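Local structure of heat-shock protein cognate (HSC) co-chaperone sgt12 (Aspergillus fumigatus, 3SZ7) at residues N44-Y47 with L48-A52; P76-S79 with K80-S83. The protein binds tail-anchored proteins bound for the endoplasmic reticulum and directs them to the GET pathway, with its TPR domain, the part described here, binding Hsc-family chaperones. All coordinates share one frame; numbering follows the deposited sequence.

Contact 1 (N44-Y47 with L48-A52); sequences NPIY and LSNRA
I46 O lies over one face of the N50 side-chain amide, 3.5 Å from N50 CG, and the aromatic ring of Y47 carries N44 OD1 over the rim of one face. That oxygen belongs to the N-cap of helix 45-57: N44 OD1 accepts Y47 N at 2.9 Å, on a lone pair in the carbonyl plane and with a nearly straight N-H (166°). N44 also uses its backbone, since N44 O takes the amide of L48 at 2.8 Å. The L48 side chain closes over the same oxygen, bringing CG to 3.2 Å from N44 O.

At the next residue, P45 O is gripped twice. S49 N reaches it at 2.9 Å from above the carbonyl plane, and S49 OG donates to it at 2.8 Å; a chi1 of -60°, with OG beside the backbone N, turns the hydroxyl back along the helix. The outer ends of Y47 and R51 look to other helices, Y47 OH bonding D12 and R51 forming a salt bridge to D67. The chemistry is that of a capped helix start: N44 OD1 caps the Y47 amide, N44 O accepts the first regular helical bond, and the buried S49 hydroxyl is satisfied by its own helix.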
ATOM      1  N   ASN A  44       9.007 -14.958   0.913  1.00 17.09           N
ATOM      2  CA  ASN A  44       8.062 -15.147   2.001  1.00 17.96           C
ATOM      3  C   ASN A  44       7.125 -13.942   2.092  1.00 19.96           C
ATOM      4  O   ASN A  44       7.589 -12.812   2.195  1.00 19.20           O
ATOM      5  CB  ASN A  44       8.780 -15.353   3.329  1.00 17.54           C
ATOM      6  CG  ASN A  44       7.815 -15.558   4.473  1.00 23.67           C
ATOM      7  OD1 ASN A  44       7.374 -14.600   5.104  1.00 23.90           O
ATOM      8  ND2 ASN A  44       7.463 -16.811   4.735  1.00 20.51           N
ATOM      9  N   PRO A  45       5.805 -14.179   2.038  1.00 20.41           N
ATOM     10  CA  PRO A  45       4.847 -13.065   1.990  1.00 16.17           C
ATOM     11  C   PRO A  45       4.838 -12.210   3.255  1.00 17.84           C
ATOM     12  O   PRO A  45       4.591 -11.011   3.162  1.00 18.34           O
ATOM     13  CB  PRO A  45       3.499 -13.763   1.802  1.00 19.19           C
ATOM     14  CG  PRO A  45       3.715 -15.160   2.297  1.00 32.89           C
ATOM     15  CD  PRO A  45       5.136 -15.490   1.964  1.00 24.27           C
ATOM     16  N   ILE A  46       5.101 -12.804   4.414  1.00 16.39           N
ATOM     17  CA  ILE A  46       5.165 -12.019   5.642  1.00 19.63           C
ATOM     18  C   ILE A  46       6.377 -11.103   5.622  1.00 22.24           C
ATOM     19  O   ILE A  46       6.259  -9.908   5.886  1.00 20.82           O
ATOM     20  CB  ILE A  46       5.201 -12.904   6.903  1.00 23.40           C
ATOM     21  CG1 ILE A  46       3.881 -13.663   7.043  1.00 28.02           C
ATOM     22  CG2 ILE A  46       5.443 -12.049   8.134  1.00 26.02           C
ATOM     23  CD1 ILE A  46       3.835 -14.582   8.246  1.00 37.85           C
ATOM     24  N   TYR A  47       7.540 -11.662   5.295  1.00 20.16           N
ATOM     25  CA  TYR A  47       8.766 -10.873   5.226  1.00 21.58           C
ATOM     26  C   TYR A  47       8.675  -9.831   4.117  1.00 19.79           C
ATOM     27  O   TYR A  47       9.141  -8.701   4.278  1.00 17.93           O
ATOM     28  CB  TYR A  47       9.986 -11.765   4.992  1.00 19.14           C
ATOM     29  CG  TYR A  47      10.187 -12.857   6.016  1.00 23.77           C
ATOM     30  CD1 TYR A  47       9.558 -12.809   7.255  1.00 25.86           C
ATOM     31  CD2 TYR A  47      11.016 -13.937   5.742  1.00 17.61           C
ATOM     32  CE1 TYR A  47       9.750 -13.817   8.194  1.00 24.47           C
ATOM     33  CE2 TYR A  47      11.215 -14.937   6.668  1.00 15.46           C
ATOM     34  CZ  TYR A  47      10.579 -14.875   7.888  1.00 23.59           C
ATOM     35  OH  TYR A  47      10.782 -15.883   8.803  1.00 24.37           O
ATOM     36  N   LEU A  48       8.079 -10.209   2.990  1.00 14.03           N
ATOM     37  CA  LEU A  48       7.888  -9.264   1.889  1.00 14.04           C
ATOM     38  C   LEU A  48       7.001  -8.094   2.281  1.00 17.63           C
ATOM     39  O   LEU A  48       7.305  -6.939   1.968  1.00 15.30           O
ATOM     40  CB  LEU A  48       7.301  -9.956   0.658  1.00 15.60           C
ATOM     41  CG  LEU A  48       8.267 -10.804  -0.169  1.00 16.70           C
ATOM     42  CD1 LEU A  48       7.501 -11.572  -1.226  1.00 16.13           C
ATOM     43  CD2 LEU A  48       9.321  -9.907  -0.800  1.00 17.51           C
ATOM     44  N   SER A  49       5.896  -8.387   2.958  1.00 17.69           N
ATOM     45  CA  SER A  49       4.947  -7.336   3.302  1.00 16.14           C
ATOM     46  C   SER A  49       5.519  -6.424   4.375  1.00 15.52           C
ATOM     47  O   SER A  49       5.236  -5.228   4.393  1.00 14.80           O
ATOM     48  CB  SER A  49       3.607  -7.922   3.730  1.00 21.83           C
ATOM     49  OG  SER A  49       3.053  -8.685   2.669  1.00 32.82           O
ATOM     50  N   ASN A  50       6.342  -6.986   5.255  1.00 19.24           N
ATOM     51  CA  ASN A  50       7.074  -6.168   6.214  1.00 14.46           C
ATOM     52  C   ASN A  50       8.098  -5.250   5.545  1.00 20.52           C
ATOM     53  O   ASN A  50       8.184  -4.076   5.880  1.00 19.26           O
ATOM     54  CB  ASN A  50       7.732  -7.030   7.297  1.00 16.97           C
ATOM     55  CG  ASN A  50       6.744  -7.498   8.350  1.00 24.32           C
ATOM     56  OD1 ASN A  50       5.552  -7.195   8.281  1.00 24.45           O
ATOM     57  ND2 ASN A  50       7.233  -8.251   9.327  1.00 25.20           N
ATOM     58  N   ARG A  51       8.865  -5.775   4.595  1.00 17.54           N
ATOM     59  CA  ARG A  51       9.827  -4.934   3.891  1.00 14.22           C
ATOM     60  C   ARG A  51       9.111  -3.852   3.085  1.00 18.70           C
ATOM     61  O   ARG A  51       9.616  -2.738   2.937  1.00 19.21           O
ATOM     62  CB  ARG A  51      10.763  -5.754   2.993  1.00 17.97           C
ATOM     63  CG  ARG A  51      11.981  -4.955   2.538  1.00 19.70           C
ATOM     64  CD  ARG A  51      13.027  -5.808   1.835  1.00 19.43           C
ATOM     65  NE  ARG A  51      12.517  -6.377   0.592  1.00 22.33           N
ATOM     66  CZ  ARG A  51      13.236  -7.133  -0.230  1.00 21.46           C
ATOM     67  NH1 ARG A  51      14.505  -7.410   0.056  1.00 23.58           N
ATOM     68  NH2 ARG A  51      12.685  -7.612  -1.339  1.00 24.80           N
ATOM     69  N   ALA A  52       7.933  -4.185   2.565  1.00 15.51           N
ATOM     70  CA  ALA A  52       7.108  -3.200   1.863  1.00 18.07           C
ATOM     71  C   ALA A  52       6.742  -2.040   2.782  1.00 19.90           C
ATOM     72  O   ALA A  52       6.743  -0.887   2.361  1.00 17.41           O
ATOM     73  CB  ALA A  52       5.848  -3.849   1.294  1.00 16.54           C
TER

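Contact 2 (P76-S79 with K80-S83); sequences PKYS and KAWS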
ATOM      1  N   PRO A  76      -2.116 -14.895  -2.645  1.00 18.05           N
ATOM      2  CA  PRO A  76      -3.217 -13.965  -2.924  1.00 16.27           C
ATOM      3  C   PRO A  76      -4.261 -13.934  -1.808  1.00 21.22           C
ATOM      4  O   PRO A  76      -5.142 -13.074  -1.821  1.00 24.96           O
ATOM      5  CB  PRO A  76      -3.834 -14.525  -4.211  1.00 20.29           C
ATOM      6  CG  PRO A  76      -3.428 -15.956  -4.246  1.00 22.88           C
ATOM      7  CD  PRO A  76      -2.065 -16.001  -3.616  1.00 23.99           C
ATOM      8  N   LYS A  77      -4.161 -14.859  -0.857  1.00 16.83           N
ATOM      9  CA  LYS A  77      -5.109 -14.923   0.256  1.00 23.98           C
ATOM     10  C   LYS A  77      -4.611 -14.172   1.490  1.00 27.02           C
ATOM     11  O   LYS A  77      -5.258 -14.182   2.535  1.00 31.42           O
ATOM     12  CB  LYS A  77      -5.373 -16.380   0.633  1.00 28.09           C
ATOM     13  CG  LYS A  77      -5.882 -17.241  -0.507  1.00 42.82           C
ATOM     14  CD  LYS A  77      -7.391 -17.151  -0.654  1.00 54.08           C
ATOM     15  CE  LYS A  77      -7.930 -18.379  -1.376  1.00 59.20           C
ATOM     16  NZ  LYS A  77      -9.408 -18.332  -1.555  1.00 66.79           N
ATOM     17  N   TYR A  78      -3.453 -13.532   1.374  1.00 22.04           N
ATOM     18  CA  TYR A  78      -2.858 -12.823   2.507  1.00 19.04           C
ATOM     19  C   TYR A  78      -3.276 -11.363   2.472  1.00 22.62           C
ATOM     20  O   TYR A  78      -2.696 -10.566   1.739  1.00 24.07           O
ATOM     21  CB  TYR A  78      -1.337 -12.964   2.477  1.00 19.20           C
ATOM     22  CG  TYR A  78      -0.602 -12.296   3.610  1.00 18.14           C
ATOM     23  CD1 TYR A  78      -1.102 -12.320   4.907  1.00 25.30           C
ATOM     24  CD2 TYR A  78       0.616 -11.682   3.387  1.00 15.89           C
ATOM     25  CE1 TYR A  78      -0.413 -11.717   5.939  1.00 22.54           C
ATOM     26  CE2 TYR A  78       1.310 -11.085   4.412  1.00 17.89           C
ATOM     27  CZ  TYR A  78       0.797 -11.104   5.683  1.00 21.32           C
ATOM     28  OH  TYR A  78       1.517 -10.498   6.685  1.00 21.31           O
ATOM     29  N   SER A  79      -4.284 -11.018   3.270  1.00 17.99           N
ATOM     30  CA  SER A  79      -4.908  -9.703   3.174  1.00 15.09           C
ATOM     31  C   SER A  79      -3.944  -8.550   3.436  1.00 15.23           C
ATOM     32  O   SER A  79      -4.066  -7.499   2.808  1.00 17.40           O
ATOM     33  CB  SER A  79      -6.137  -9.600   4.092  1.00 18.72           C
ATOM     34  OG  SER A  79      -5.757  -9.471   5.452  1.00 21.23           O
ATOM     35  N   LYS A  80      -2.991  -8.732   4.351  1.00 14.48           N
ATOM     36  CA  LYS A  80      -2.061  -7.648   4.677  1.00 15.70           C
ATOM     37  C   LYS A  80      -1.253  -7.194   3.458  1.00 18.43           C
ATOM     38  O   LYS A  80      -0.994  -6.002   3.289  1.00 17.33           O
ATOM     39  CB  LYS A  80      -1.126  -8.025   5.835  1.00 16.02           C
ATOM     40  CG  LYS A  80      -0.417  -6.828   6.467  1.00 20.00           C
ATOM     41  CD  LYS A  80       0.476  -7.232   7.642  1.00 24.90           C
ATOM     42  CE  LYS A  80      -0.331  -7.716   8.836  1.00 27.45           C
ATOM     43  NZ  LYS A  80      -1.003  -6.612   9.579  1.00 24.02           N
ATOM     44  N   ALA A  81      -0.868  -8.138   2.607  1.00 15.61           N
ATOM     45  CA  ALA A  81      -0.099  -7.808   1.413  1.00 19.65           C
ATOM     46  C   ALA A  81      -0.896  -6.898   0.482  1.00 19.76           C
ATOM     47  O   ALA A  81      -0.343  -5.976  -0.114  1.00 13.65           O
ATOM     48  CB  ALA A  81       0.337  -9.076   0.683  1.00 21.50           C
ATOM     49  N   TRP A  82      -2.196  -7.152   0.370  1.00 12.12           N
ATOM     50  CA  TRP A  82      -3.057  -6.336  -0.484  1.00 10.21           C
ATOM     51  C   TRP A  82      -3.200  -4.930   0.084  1.00 14.57           C
ATOM     52  O   TRP A  82      -3.269  -3.952  -0.666  1.00 14.08           O
ATOM     53  CB  TRP A  82      -4.441  -6.967  -0.639  1.00 13.73           C
ATOM     54  CG  TRP A  82      -4.464  -8.196  -1.485  1.00 12.77           C
ATOM     55  CD1 TRP A  82      -4.667  -9.479  -1.063  1.00 15.62           C
ATOM     56  CD2 TRP A  82      -4.279  -8.263  -2.905  1.00 12.92           C
ATOM     57  NE1 TRP A  82      -4.625 -10.341  -2.136  1.00 12.82           N
ATOM     58  CE2 TRP A  82      -4.383  -9.621  -3.273  1.00 13.31           C
ATOM     59  CE3 TRP A  82      -4.031  -7.309  -3.897  1.00 15.96           C
ATOM     60  CZ2 TRP A  82      -4.249 -10.046  -4.598  1.00 17.75           C
ATOM     61  CZ3 TRP A  82      -3.900  -7.737  -5.213  1.00 15.27           C
ATOM     62  CH2 TRP A  82      -4.012  -9.092  -5.548  1.00 14.90           C
ATOM     63  N   SER A  83      -3.258  -4.834   1.408  1.00 14.60           N
ATOM     64  CA  SER A  83      -3.351  -3.534   2.063  1.00 16.43           C
ATOM     65  C   SER A  83      -2.087  -2.715   1.816  1.00 13.29           C
ATOM     66  O   SER A  83      -2.156  -1.507   1.575  1.00 14.04           O
ATOM     67  CB  SER A  83      -3.596  -3.699   3.563  1.00 20.58           C
ATOM     68  OG  SER A  83      -3.795  -2.437   4.173  1.00 23.52           O
TER
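This is a local loop-to-helix junction, in which the connection after helix 61-74 folds against the opening turn of helix 79-91, where the second predicted TPR motif gives way to the third. Two aromatic side chains carry it, one from each side of the junction. From the helix, the indole of W82 reaches back to the loop: W82 NE1 donates to P76 O over 2.8 Å in an almost linear bond (172°). The acceptor lies in the indole plane at the ring edge, whereas NE1 stands well above the plane of the P76 carbonyl, not on a lone pair.

From the loop, the Y78 ring lies alongside K80. A CH-pi contact places K80 CB 4.0 Å from the centroid of the Y78 ring, over its face, and farther out the lysine chain follows the phenol, with K80 CD 3.6 Å from Y78 OH. The extended first torsion of Y78 (chi1 -179°), which sets CG opposite the backbone N, swings the ring to where CD2 also meets A81 CB at 3.8 Å.

Backbone bonds complete the turn. S79 O accepts S83 N at 3.1 Å, and a weak bond runs from A81 N to Y78 O.

The two rings serve different neighbours. W82 packs on A101, K104 and A108 of helix 95-109 and on T72 of helix 61-74, while Y78 rests on P45, I46 and S49 of helix 45-57. S79 and S83 meet M117 of helix 115-133; the junction is thereby wedged among four helices of this all-helical domain.

How the contacts relate
Contacts 1 and 2 are the starts of helices 45-57 and 79-91, with helix 61-74 between them. They lie across the boundaries between the predicted first and second, and second and third, TPR motifs, and their centres are about 10 Å apart. They touch where Y78 and A81 meet P45, I46 and S49. S49 OG packs 3.4 Å from Y78 CE2 and equally close to A81 CB, while P45 O comes within 3.5 Å of Y78 CE2. At the outer end of the ring, Y78 OH lies 4.0 Å from I46 CG1. The junction of 76-83 thus sets its tyrosine against the capped start of helix 45-57, a case of how consecutive TPR motifs stack their helices.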